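Local coordinates for protein tyrosine phosphatase-like protein (Leishmania major, PDB 3S4O) that removes phosphate from phosphotyrosine in proteins and may act as a virulence factor that supports survival of the parasite inside host macrophages, at residues A[90-95]-A[129-134]; A[48-54]-A[68-74]; A[78-82]-A[155-161]. All coordinates share one frame; numbering follows the deposited sequence. Where two conformers were deposited one is given.

The three contacts lie in one phosphatase domain and come in the order contact 2, contact 3, contact 1 by their first segments. Contact 2 pairs strand 48-53 with strand 70-73 at one border of the sheet. From there the chain runs through the loop of the probable proton donor (contact 3) into helix 84-103, which carries Trp90 and Leu93 of contact 1 back against His50, Val52 and Trp74. Contacts 1 and 2 have centres about 15 Å apart, contacts 1 and 3 about 17 Å. Contacts 2 and 3 lie about 22 Å apart; contact 1 lies between them, packing on the strands of contact 2 and, through Leu129, on Trp161 of helix 156-164.

Contact 1 of 3, residues A[90-95]-A[129-134]; sequences WLKLLD and LALVEY
Chi1 of -58° sets the Tyr134 ring anti to its own carbonyl carbon and sends it from the end of helix 122-133 to helix 84-103, where Asp95 turns its carboxylate to meet it. The phenol OH donates to Asp95 OD1 over 2.6 Å, reaching the carboxylate from above its plane while the acid sits at the edge of the ring; the two planes are nearly perpendicular, 84° apart. The same OD1 forms a salt bridge with Arg167, whose charge probably favours the ionised acid, and Arg167 also forms a salt bridge with Glu133, whose other oxygen is hydrogen-bonded to Tyr165 OH.

Next to this polar end the packing is apolar. Leu94 crosses the ring obliquely, its CD1 seated between Tyr134 CE2 (3.5 Å) and Ala130 CB (3.7 Å). Leu91 comes to the tyrosine by another branch, CD2, which also lies 3.6 Å from Glu133 CG as the two side chains cross at about a right angle. One turn back, Leu129 CD2 meets the Trp90 indole edge-on, in its plane, 3.5 Å from CD1. Trp90 NE1 is satisfied by the carbonyl of Leu126, which helps to fix the turn of the indole.

The short helical segments cross at -59° with axes 11.4 Å apart, a spacing filled by large side chains. Phe23 and Phe25 of strand 21-28 and Ile112 of strand 111-115 press on Leu94 or Ala130 from the sheet. This is helix-on-helix packing against one face of the central sheet, as in the alpha/beta fold of protein tyrosine phosphatases.

Contact 2 of 3, residues A[48-54]-A[68-74]; sequences VRHLVRV and GIDVHSW
Strands 48-53 and 70-73 run parallel, and Leu51 bonds the residues on either side of Val71: its N donates to Asp70 O over 2.7 Å and its O accepts from His72 N. Arg53 continues the ladder through His72 O and Trp74 N. The close packing lies along Leu51, whose CB meets Ile69 CG2 at 4.0 Å, and at Val52, whose CG1 lies 3.6 Å from Trp74 CE3. Leu43 of helix 36-44 covers Leu51 and Ile69, while Trp90 packs on Val52.

The more open rim is polar. Arg49, bent at chi2 and chi3 (70° and -84°), curls back so that NH2 forms a salt bridge with Asp70 OD2 at 2.6 Å, from above a carboxylate turned 86° to the guanidinium, and a hydrogen bond with Gly68 O at 2.9 Å, nearly in the guanidinium plane.

Buried Arg53 donates from NE to OG of exposed Ser73 over 2.8 Å, with NH1 bonded to Tyr59 O and the guanidinium in cation-pi contact with Tyr59. His50 ND1 and His72 NE2 share a hydrogen bond of 3.0 Å, and His50 NE2 bonds Glu97. Either ring could be the donor, so at least one of the two is probably neutral.

Contact 3 of 3, residues A[78-82]-A[155-161]; sequences DGAPP and NQTQMHW
The loop that carries Asp78, the inferred proton donor of the phosphatase site, is held against the start of helix 156-164 by the capping box at the N-terminus of that helix, formed by Asn155 and Gln158. Asn155 OD1 accepts from Gln158 N over 2.8 Å, and Gln158 OE1 accepts from Asn155 N. Both amides use their remaining ends on the loop. Asn155 ND2 donates to Gly79 O at 2.9 Å, and Gln158 NE2 to Ala80 O at 2.9 Å, each bond nearly straight at the hydrogen (173° and 172°) and in the plane of the donating amide. Gln158 comes from above the Ala80 carbonyl plane, whereas Asn155 is tilted only moderately from that of Gly79. With both ends of each amide engaged, neither group is likely to flip.

A water accepts from Gly79 N and, at 3.2 Å, from Gln158 NE2, and donates to Asp78 OD1 at 2.7 Å, so the helix start is tied to the acid indirectly. Asp78 also touches the bound thiosulfate and makes a weak, long ion pair with Arg122.

Farther along, two prolines lie over one face of the Trp161 indole in CH-pi contacts. Pro81 CB stands 3.7 Å from the centroid of the Trp161 five-membered ring, and Pro82 CD 3.5 Å from that of the six-membered ring. The tryptophan reaches them with CG anti to N (chi1 173°), and Ile125 and Leu129 of helix 122-133 pack on it too. A loop with the probable general acid next to the phosphate-binding loop corresponds to the general-acid (WPD) loop of cysteine-based protein tyrosine phosphatases.

Contact 1 of 3, residues A[90-95]-A[129-134]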
loop_
_atom_site.group_PDB
_atom_site.type_symbol
_atom_site.label_atom_id
_atom_site.label_comp_id
_atom_site.label_asym_id
_atom_site.label_seq_id
_atom_site.Cartn_x
_atom_site.Cartn_y
_atom_site.Cartn_z
ATOM N N TRP A 90 5.251 8.199 -2.065
ATOM C CA TRP A 90 4.128 7.295 -2.318
ATOM C C TRP A 90 3.371 7.736 -3.540
ATOM O O TRP A 90 3.129 6.936 -4.442
ATOM C CB TRP A 90 3.208 7.277 -1.090
ATOM C CG TRP A 90 1.968 6.393 -1.085
ATOM C CD1 TRP A 90 0.710 6.782 -0.730
ATOM C CD2 TRP A 90 1.884 4.975 -1.323
ATOM N NE1 TRP A 90 -0.153 5.717 -0.783
ATOM C CE2 TRP A 90 0.545 4.597 -1.147
ATOM C CE3 TRP A 90 2.807 3.998 -1.683
ATOM C CZ2 TRP A 90 0.109 3.283 -1.311
ATOM C CZ3 TRP A 90 2.363 2.689 -1.863
ATOM C CH2 TRP A 90 1.032 2.347 -1.667
ATOM N N LEU A 91 3.029 9.020 -3.591
ATOM C CA LEU A 91 2.322 9.560 -4.743
ATOM C C LEU A 91 3.190 9.488 -6.004
ATOM O O LEU A 91 2.680 9.231 -7.101
ATOM C CB LEU A 91 1.872 11.010 -4.503
ATOM C CG LEU A 91 0.882 11.314 -3.372
ATOM C CD1 LEU A 91 0.782 12.854 -3.176
ATOM C CD2 LEU A 91 -0.476 10.723 -3.632
ATOM N N LYS A 92 4.495 9.701 -5.846
ATOM C CA LYS A 92 5.418 9.625 -6.988
ATOM C C LYS A 92 5.398 8.221 -7.601
ATOM O O LYS A 92 5.310 8.066 -8.818
ATOM C CB LYS A 92 6.858 9.991 -6.593
ATOM C CG LYS A 92 7.877 9.856 -7.748
ATOM C CD LYS A 92 7.677 10.925 -8.817
ATOM C CE LYS A 92 8.744 10.878 -9.893
ATOM N NZ LYS A 92 8.926 12.196 -10.579
ATOM N N LEU A 93 5.484 7.216 -6.732
ATOM C CA LEU A 93 5.426 5.809 -7.135
ATOM C C LEU A 93 4.099 5.473 -7.834
ATOM O O LEU A 93 4.072 4.806 -8.854
ATOM C CB LEU A 93 5.604 4.898 -5.911
ATOM C CG LEU A 93 5.363 3.393 -6.074
ATOM C CD1 LEU A 93 6.398 2.747 -6.991
ATOM C CD2 LEU A 93 5.353 2.703 -4.729
ATOM N N LEU A 94 2.999 5.943 -7.267
ATOM C CA LEU A 94 1.677 5.641 -7.814
ATOM C C LEU A 94 1.410 6.372 -9.129
ATOM O O LEU A 94 0.815 5.811 -10.043
ATOM C CB LEU A 94 0.587 5.957 -6.768
ATOM C CG LEU A 94 0.648 5.078 -5.500
ATOM C CD1 LEU A 94 -0.567 5.292 -4.588
ATOM C CD2 LEU A 94 0.800 3.600 -5.819
ATOM N N ASP A 95 1.857 7.621 -9.223
ATOM C CA ASP A 95 1.806 8.388 -10.464
ATOM C C ASP A 95 2.568 7.647 -11.567
ATOM O O ASP A 95 2.127 7.595 -12.706
ATOM C CB ASP A 95 2.434 9.784 -10.301
ATOM C CG ASP A 95 1.562 10.751 -9.483
ATOM O OD1 ASP A 95 0.399 10.408 -9.150
ATOM O OD2 ASP A 95 2.061 11.858 -9.145
ATOM N N LEU A 129 -5.080 6.724 1.718
ATOM C CA LEU A 129 -4.707 7.917 0.985
ATOM C C LEU A 129 -4.754 7.709 -0.522
ATOM O O LEU A 129 -5.146 8.620 -1.251
ATOM C CB LEU A 129 -3.299 8.337 1.359
ATOM C CG LEU A 129 -2.784 9.521 0.524
ATOM C CD1 LEU A 129 -3.228 10.846 1.112
ATOM C CD2 LEU A 129 -1.296 9.451 0.358
ATOM N N ALA A 130 -4.300 6.541 -0.980
ATOM C CA ALA A 130 -4.345 6.200 -2.408
ATOM C C ALA A 130 -5.788 6.196 -2.902
ATOM O O ALA A 130 -6.075 6.688 -3.996
ATOM C CB ALA A 130 -3.687 4.851 -2.680
ATOM N N LEU A 131 -6.691 5.657 -2.084
ATOM C CA LEU A 131 -8.120 5.617 -2.416
ATOM C C LEU A 131 -8.688 7.027 -2.558
ATOM O O LEU A 131 -9.516 7.288 -3.430
ATOM C CB LEU A 131 -8.936 4.859 -1.356
ATOM C CG LEU A 131 -8.782 3.337 -1.257
ATOM C CD1 LEU A 131 -9.531 2.821 -0.037
ATOM C CD2 LEU A 131 -9.301 2.647 -2.488
ATOM N N VAL A 132 -8.250 7.930 -1.693
ATOM C CA VAL A 132 -8.704 9.311 -1.742
ATOM C C VAL A 132 -8.121 10.029 -2.960
ATOM O O VAL A 132 -8.849 10.683 -3.707
ATOM C CB VAL A 132 -8.331 10.095 -0.482
ATOM C CG1 VAL A 132 -8.610 11.582 -0.682
ATOM C CG2 VAL A 132 -9.106 9.564 0.720
ATOM N N GLU A 133 -6.821 9.876 -3.174
ATOM C CA GLU A 133 -6.123 10.617 -4.225
ATOM C C GLU A 133 -6.481 10.134 -5.633
ATOM O O GLU A 133 -6.710 10.945 -6.522
ATOM C CB GLU A 133 -4.603 10.542 -4.015
ATOM C CG GLU A 133 -3.763 11.364 -4.990
ATOM C CD GLU A 133 -4.245 12.774 -5.171
ATOM O OE1 GLU A 133 -4.578 13.428 -4.152
ATOM O OE2 GLU A 133 -4.295 13.212 -6.348
ATOM N N TYR A 134 -6.523 8.816 -5.827
ATOM C CA TYR A 134 -6.712 8.216 -7.167
ATOM C C TYR A 134 -8.105 7.643 -7.378
ATOM O O TYR A 134 -8.649 7.717 -8.475
ATOM C CB TYR A 134 -5.643 7.143 -7.444
ATOM C CG TYR A 134 -4.235 7.688 -7.342
ATOM C CD1 TYR A 134 -3.683 8.461 -8.366
ATOM C CD2 TYR A 134 -3.464 7.459 -6.210
ATOM C CE1 TYR A 134 -2.402 8.977 -8.267
ATOM C CE2 TYR A 134 -2.191 7.968 -6.103
ATOM C CZ TYR A 134 -1.666 8.732 -7.129
ATOM O OH TYR A 134 -0.382 9.237 -7.005
#

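Contact 2 of 3, residues A[48-54]-A[68-74]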
loop_
_atom_site.group_PDB
_atom_site.type_symbol
_atom_site.label_atom_id
_atom_site.label_comp_id
_atom_site.label_asym_id
_atom_site.label_seq_id
_atom_site.Cartn_x
_atom_site.Cartn_y
_atom_site.Cartn_z
ATOM N N VAL A 48 2.985 -9.367 -7.009
ATOM C CA VAL A 48 3.434 -8.127 -6.398
ATOM C C VAL A 48 4.594 -7.500 -7.161
ATOM O O VAL A 48 5.609 -8.132 -7.411
ATOM C CB VAL A 48 3.814 -8.293 -4.909
ATOM C CG1 VAL A 48 4.437 -6.998 -4.391
ATOM C CG2 VAL A 48 2.561 -8.668 -4.090
ATOM N N ARG A 49 4.426 -6.228 -7.488
ATOM C CA ARG A 49 5.404 -5.455 -8.243
ATOM C C ARG A 49 6.278 -4.633 -7.286
ATOM O O ARG A 49 7.494 -4.528 -7.454
ATOM C CB ARG A 49 4.650 -4.543 -9.239
ATOM C CG ARG A 49 5.518 -3.648 -10.124
ATOM C CD ARG A 49 6.306 -4.429 -11.180
ATOM N NE ARG A 49 7.555 -4.976 -10.649
ATOM C CZ ARG A 49 8.688 -4.287 -10.483
ATOM N NH1 ARG A 49 8.778 -3.003 -10.827
ATOM N NH2 ARG A 49 9.758 -4.899 -9.978
ATOM N N HIS A 50 5.623 -4.043 -6.296
ATOM C CA HIS A 50 6.254 -3.121 -5.349
ATOM C C HIS A 50 5.925 -3.546 -3.916
ATOM O O HIS A 50 4.789 -3.878 -3.612
ATOM C CB HIS A 50 5.733 -1.696 -5.567
ATOM C CG HIS A 50 6.167 -1.083 -6.861
ATOM N ND1 HIS A 50 7.462 -0.662 -7.085
ATOM C CD2 HIS A 50 5.481 -0.821 -8.000
ATOM C CE1 HIS A 50 7.562 -0.184 -8.314
ATOM N NE2 HIS A 50 6.373 -0.265 -8.890
ATOM N N LEU A 51 6.935 -3.545 -3.063
ATOM C CA LEU A 51 6.754 -3.802 -1.639
ATOM C C LEU A 51 7.236 -2.599 -0.864
ATOM O O LEU A 51 8.392 -2.198 -0.989
ATOM C CB LEU A 51 7.502 -5.050 -1.183
ATOM C CG LEU A 51 7.240 -5.520 0.263
ATOM C CD1 LEU A 51 5.787 -5.841 0.545
ATOM C CD2 LEU A 51 8.114 -6.729 0.588
ATOM N N VAL A 52 6.327 -2.019 -0.087
ATOM C CA VAL A 52 6.614 -0.828 0.710
ATOM C C VAL A 52 6.626 -1.207 2.180
ATOM O O VAL A 52 5.634 -1.716 2.722
ATOM C CB VAL A 52 5.574 0.291 0.458
ATOM C CG1 VAL A 52 5.890 1.551 1.286
ATOM C CG2 VAL A 52 5.521 0.636 -1.018
ATOM N N ARG A 53 7.759 -1.003 2.829
ATOM C CA ARG A 53 7.792 -1.200 4.272
ATOM C C ARG A 53 7.870 0.138 4.970
ATOM O O ARG A 53 8.756 0.949 4.698
ATOM C CB ARG A 53 8.897 -2.151 4.730
ATOM C CG ARG A 53 10.279 -1.797 4.326
ATOM C CD ARG A 53 11.190 -3.011 4.504
ATOM N NE ARG A 53 12.594 -2.637 4.408
ATOM C CZ ARG A 53 13.611 -3.367 4.853
ATOM N NH1 ARG A 53 13.405 -4.540 5.441
ATOM N NH2 ARG A 53 14.845 -2.908 4.707
ATOM N N VAL A 54 6.914 0.359 5.863
ATOM C CA VAL A 54 6.791 1.627 6.559
ATOM C C VAL A 54 7.235 1.519 8.025
ATOM O O VAL A 54 7.044 2.461 8.783
ATOM C CB VAL A 54 5.353 2.201 6.437
ATOM C CG1 VAL A 54 5.056 2.590 4.990
ATOM C CG2 VAL A 54 4.313 1.212 6.918
ATOM N N GLY A 68 12.826 -9.887 -8.265
ATOM C CA GLY A 68 12.007 -9.136 -9.197
ATOM C C GLY A 68 10.991 -8.210 -8.572
ATOM O O GLY A 68 10.162 -7.649 -9.283
ATOM N N ILE A 69 11.056 -8.055 -7.249
ATOM C CA ILE A 69 10.158 -7.155 -6.531
ATOM C C ILE A 69 10.911 -5.904 -6.074
ATOM O O ILE A 69 11.955 -5.994 -5.432
ATOM C CB ILE A 69 9.505 -7.844 -5.322
ATOM C CG1 ILE A 69 8.565 -8.966 -5.788
ATOM C CG2 ILE A 69 8.706 -6.842 -4.521
ATOM C CD1 ILE A 69 8.399 -10.075 -4.773
ATOM N N ASP A 70 10.384 -4.737 -6.432
ATOM C CA ASP A 70 10.982 -3.473 -6.012
ATOM C C ASP A 70 10.598 -3.255 -4.549
ATOM O O ASP A 70 9.415 -3.316 -4.200
ATOM C CB ASP A 70 10.475 -2.313 -6.874
ATOM C CG ASP A 70 10.927 -2.414 -8.352
ATOM O OD1 ASP A 70 10.672 -1.468 -9.143
ATOM O OD2 ASP A 70 11.534 -3.446 -8.741
ATOM N N VAL A 71 11.596 -3.039 -3.694
ATOM C CA VAL A 71 11.351 -2.782 -2.276
ATOM C C VAL A 71 11.654 -1.330 -1.919
ATOM O O VAL A 71 12.663 -0.766 -2.329
ATOM C CB VAL A 71 12.139 -3.721 -1.340
ATOM C CG1 VAL A 71 11.737 -3.466 0.104
ATOM C CG2 VAL A 71 11.866 -5.161 -1.686
ATOM N N HIS A 72 10.750 -0.744 -1.147
ATOM C CA HIS A 72 10.814 0.660 -0.783
ATOM C C HIS A 72 10.754 0.761 0.744
ATOM O O HIS A 72 9.784 0.340 1.356
ATOM C CB HIS A 72 9.641 1.428 -1.407
ATOM C CG HIS A 72 9.502 1.259 -2.892
ATOM N ND1 HIS A 72 10.055 2.135 -3.800
ATOM C CD2 HIS A 72 8.843 0.331 -3.629
ATOM C CE1 HIS A 72 9.769 1.736 -5.030
ATOM N NE2 HIS A 72 9.033 0.642 -4.954
ATOM N N SER A 73 11.794 1.321 1.345
ATOM C CA SER A 73 11.905 1.401 2.811
ATOM C C SER A 73 11.671 2.830 3.262
ATOM O O SER A 73 12.596 3.635 3.294
ATOM C CB SER A 73 13.281 0.906 3.287
ATOM O OG SER A 73 13.527 -0.434 2.870
ATOM N N TRP A 74 10.421 3.137 3.594
ATOM C CA TRP A 74 10.007 4.488 3.978
ATOM C C TRP A 74 9.430 4.525 5.392
ATOM O O TRP A 74 8.235 4.661 5.562
ATOM C CB TRP A 74 8.946 5.016 3.008
ATOM C CG TRP A 74 9.339 4.983 1.570
ATOM C CD1 TRP A 74 10.591 5.030 1.061
ATOM C CD2 TRP A 74 8.452 4.904 0.460
ATOM N NE1 TRP A 74 10.542 4.971 -0.303
ATOM C CE2 TRP A 74 9.237 4.901 -0.697
ATOM C CE3 TRP A 74 7.062 4.831 0.337
ATOM C CZ2 TRP A 74 8.689 4.840 -1.974
ATOM C CZ3 TRP A 74 6.518 4.754 -0.918
ATOM C CH2 TRP A 74 7.331 4.752 -2.066
#

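Contact 3 of 3, residues A[78-82]-A[155-161]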
loop_
_atom_site.group_PDB
_atom_site.type_symbol
_atom_site.label_atom_id
_atom_site.label_comp_id
_atom_site.label_asym_id
_atom_site.label_seq_id
_atom_site.Cartn_x
_atom_site.Cartn_y
_atom_site.Cartn_z
ATOM N N ASP A 78 5.166 5.001 14.623
ATOM C CA ASP A 78 3.916 4.336 14.970
ATOM C C ASP A 78 2.907 5.340 15.500
ATOM O O ASP A 78 3.250 6.274 16.224
ATOM C CB ASP A 78 4.096 3.216 15.993
ATOM C CG ASP A 78 2.913 2.233 15.999
ATOM O OD1 ASP A 78 2.143 2.165 15.010
ATOM O OD2 ASP A 78 2.753 1.514 16.999
ATOM N N GLY A 79 1.667 5.145 15.083
ATOM C CA GLY A 79 0.558 5.987 15.472
ATOM C C GLY A 79 0.511 7.297 14.715
ATOM O O GLY A 79 -0.406 8.086 14.912
ATOM N N ALA A 80 1.493 7.531 13.847
ATOM C CA ALA A 80 1.631 8.821 13.175
ATOM C C ALA A 80 1.007 8.771 11.809
ATOM O O ALA A 80 0.843 7.696 11.258
ATOM C CB ALA A 80 3.107 9.225 13.057
ATOM N N PRO A 81 0.665 9.929 11.253
ATOM C CA PRO A 81 0.367 9.991 9.827
ATOM C C PRO A 81 1.666 9.931 9.027
ATOM O O PRO A 81 2.730 10.140 9.609
ATOM C CB PRO A 81 -0.287 11.360 9.646
ATOM C CG PRO A 81 -0.454 11.945 11.002
ATOM C CD PRO A 81 0.471 11.234 11.912
ATOM N N PRO A 82 1.605 9.643 7.727
ATOM C CA PRO A 82 2.805 9.737 6.899
ATOM C C PRO A 82 3.421 11.113 7.005
ATOM O O PRO A 82 2.714 12.122 6.988
ATOM C CB PRO A 82 2.281 9.532 5.470
ATOM C CG PRO A 82 0.924 9.036 5.613
ATOM C CD PRO A 82 0.400 9.580 6.886
ATOM N N ASN A 155 -5.842 5.023 13.635
ATOM C CA ASN A 155 -6.134 5.740 14.879
ATOM C C ASN A 155 -6.678 7.131 14.610
ATOM O O ASN A 155 -6.823 7.550 13.466
ATOM C CB ASN A 155 -4.917 5.781 15.837
ATOM C CG ASN A 155 -3.780 6.682 15.353
ATOM O OD1 ASN A 155 -3.968 7.579 14.539
ATOM N ND2 ASN A 155 -2.589 6.437 15.877
ATOM N N GLN A 156 -6.952 7.847 15.685
ATOM C CA GLN A 156 -7.653 9.112 15.617
ATOM C C GLN A 156 -6.840 10.185 14.870
ATOM O O GLN A 156 -7.385 10.910 14.039
ATOM C CB GLN A 156 -7.985 9.570 17.036
ATOM C CG GLN A 156 -8.662 8.504 17.915
ATOM C CD GLN A 156 -7.769 7.983 19.077
ATOM O OE1 GLN A 156 -7.835 8.495 20.197
ATOM N NE2 GLN A 156 -6.954 6.957 18.805
ATOM N N THR A 157 -5.549 10.274 15.185
ATOM C CA THR A 157 -4.627 11.208 14.523
ATOM C C THR A 157 -4.518 10.921 13.022
ATOM O O THR A 157 -4.528 11.841 12.213
ATOM C CB THR A 157 -3.202 11.129 15.134
ATOM O OG1 THR A 157 -3.242 11.435 16.540
ATOM C CG2 THR A 157 -2.277 12.117 14.466
ATOM N N GLN A 158 -4.414 9.644 12.665
ATOM C CA GLN A 158 -4.377 9.240 11.260
ATOM C C GLN A 158 -5.701 9.590 10.565
ATOM O O GLN A 158 -5.721 10.013 9.403
ATOM C CB GLN A 158 -4.057 7.743 11.137
ATOM C CG GLN A 158 -2.596 7.420 11.485
ATOM C CD GLN A 158 -2.349 5.987 11.926
ATOM O OE1 GLN A 158 -3.278 5.221 12.203
ATOM N NE2 GLN A 158 -1.077 5.618 11.996
HETATM N N MSE A 159 -6.794 9.455 11.311
HETATM C CA MSE A 159 -8.127 9.768 10.806
HETATM C C MSE A 159 -8.224 11.262 10.481
HETATM O O MSE A 159 -8.669 11.650 9.407
HETATM C CB MSE A 159 -9.176 9.358 11.851
HETATM C CG MSE A 159 -10.605 9.309 11.369
HETATM SE SE MSE A 159 -11.713 8.128 12.512
HETATM C CE MSE A 159 -10.379 7.542 13.819
ATOM N N HIS A 160 -7.792 12.091 11.419
ATOM C CA HIS A 160 -7.823 13.543 11.250
ATOM C C HIS A 160 -7.003 13.977 10.037
ATOM O O HIS A 160 -7.457 14.793 9.230
ATOM C CB HIS A 160 -7.334 14.260 12.519
ATOM C CG HIS A 160 -8.389 14.411 13.581
ATOM N ND1 HIS A 160 -8.180 14.068 14.902
ATOM C CD2 HIS A 160 -9.661 14.876 13.514
ATOM C CE1 HIS A 160 -9.276 14.311 15.601
ATOM N NE2 HIS A 160 -10.188 14.806 14.784
ATOM N N TRP A 161 -5.808 13.409 9.901
ATOM C CA TRP A 161 -4.895 13.768 8.818
ATOM C C TRP A 161 -5.461 13.448 7.434
ATOM O O TRP A 161 -5.348 14.252 6.519
ATOM C CB TRP A 161 -3.552 13.065 9.011
ATOM C CG TRP A 161 -2.618 13.236 7.869
ATOM C CD1 TRP A 161 -1.773 14.282 7.646
ATOM C CD2 TRP A 161 -2.442 12.332 6.777
ATOM N NE1 TRP A 161 -1.078 14.080 6.483
ATOM C CE2 TRP A 161 -1.472 12.890 5.928
ATOM C CE3 TRP A 161 -3.015 11.102 6.434
ATOM C CZ2 TRP A 161 -1.052 12.258 4.752
ATOM C CZ3 TRP A 161 -2.593 10.467 5.267
ATOM C CH2 TRP A 161 -1.632 11.050 4.439
HETATM O O HOH W 1 0.184 3.152 13.514
#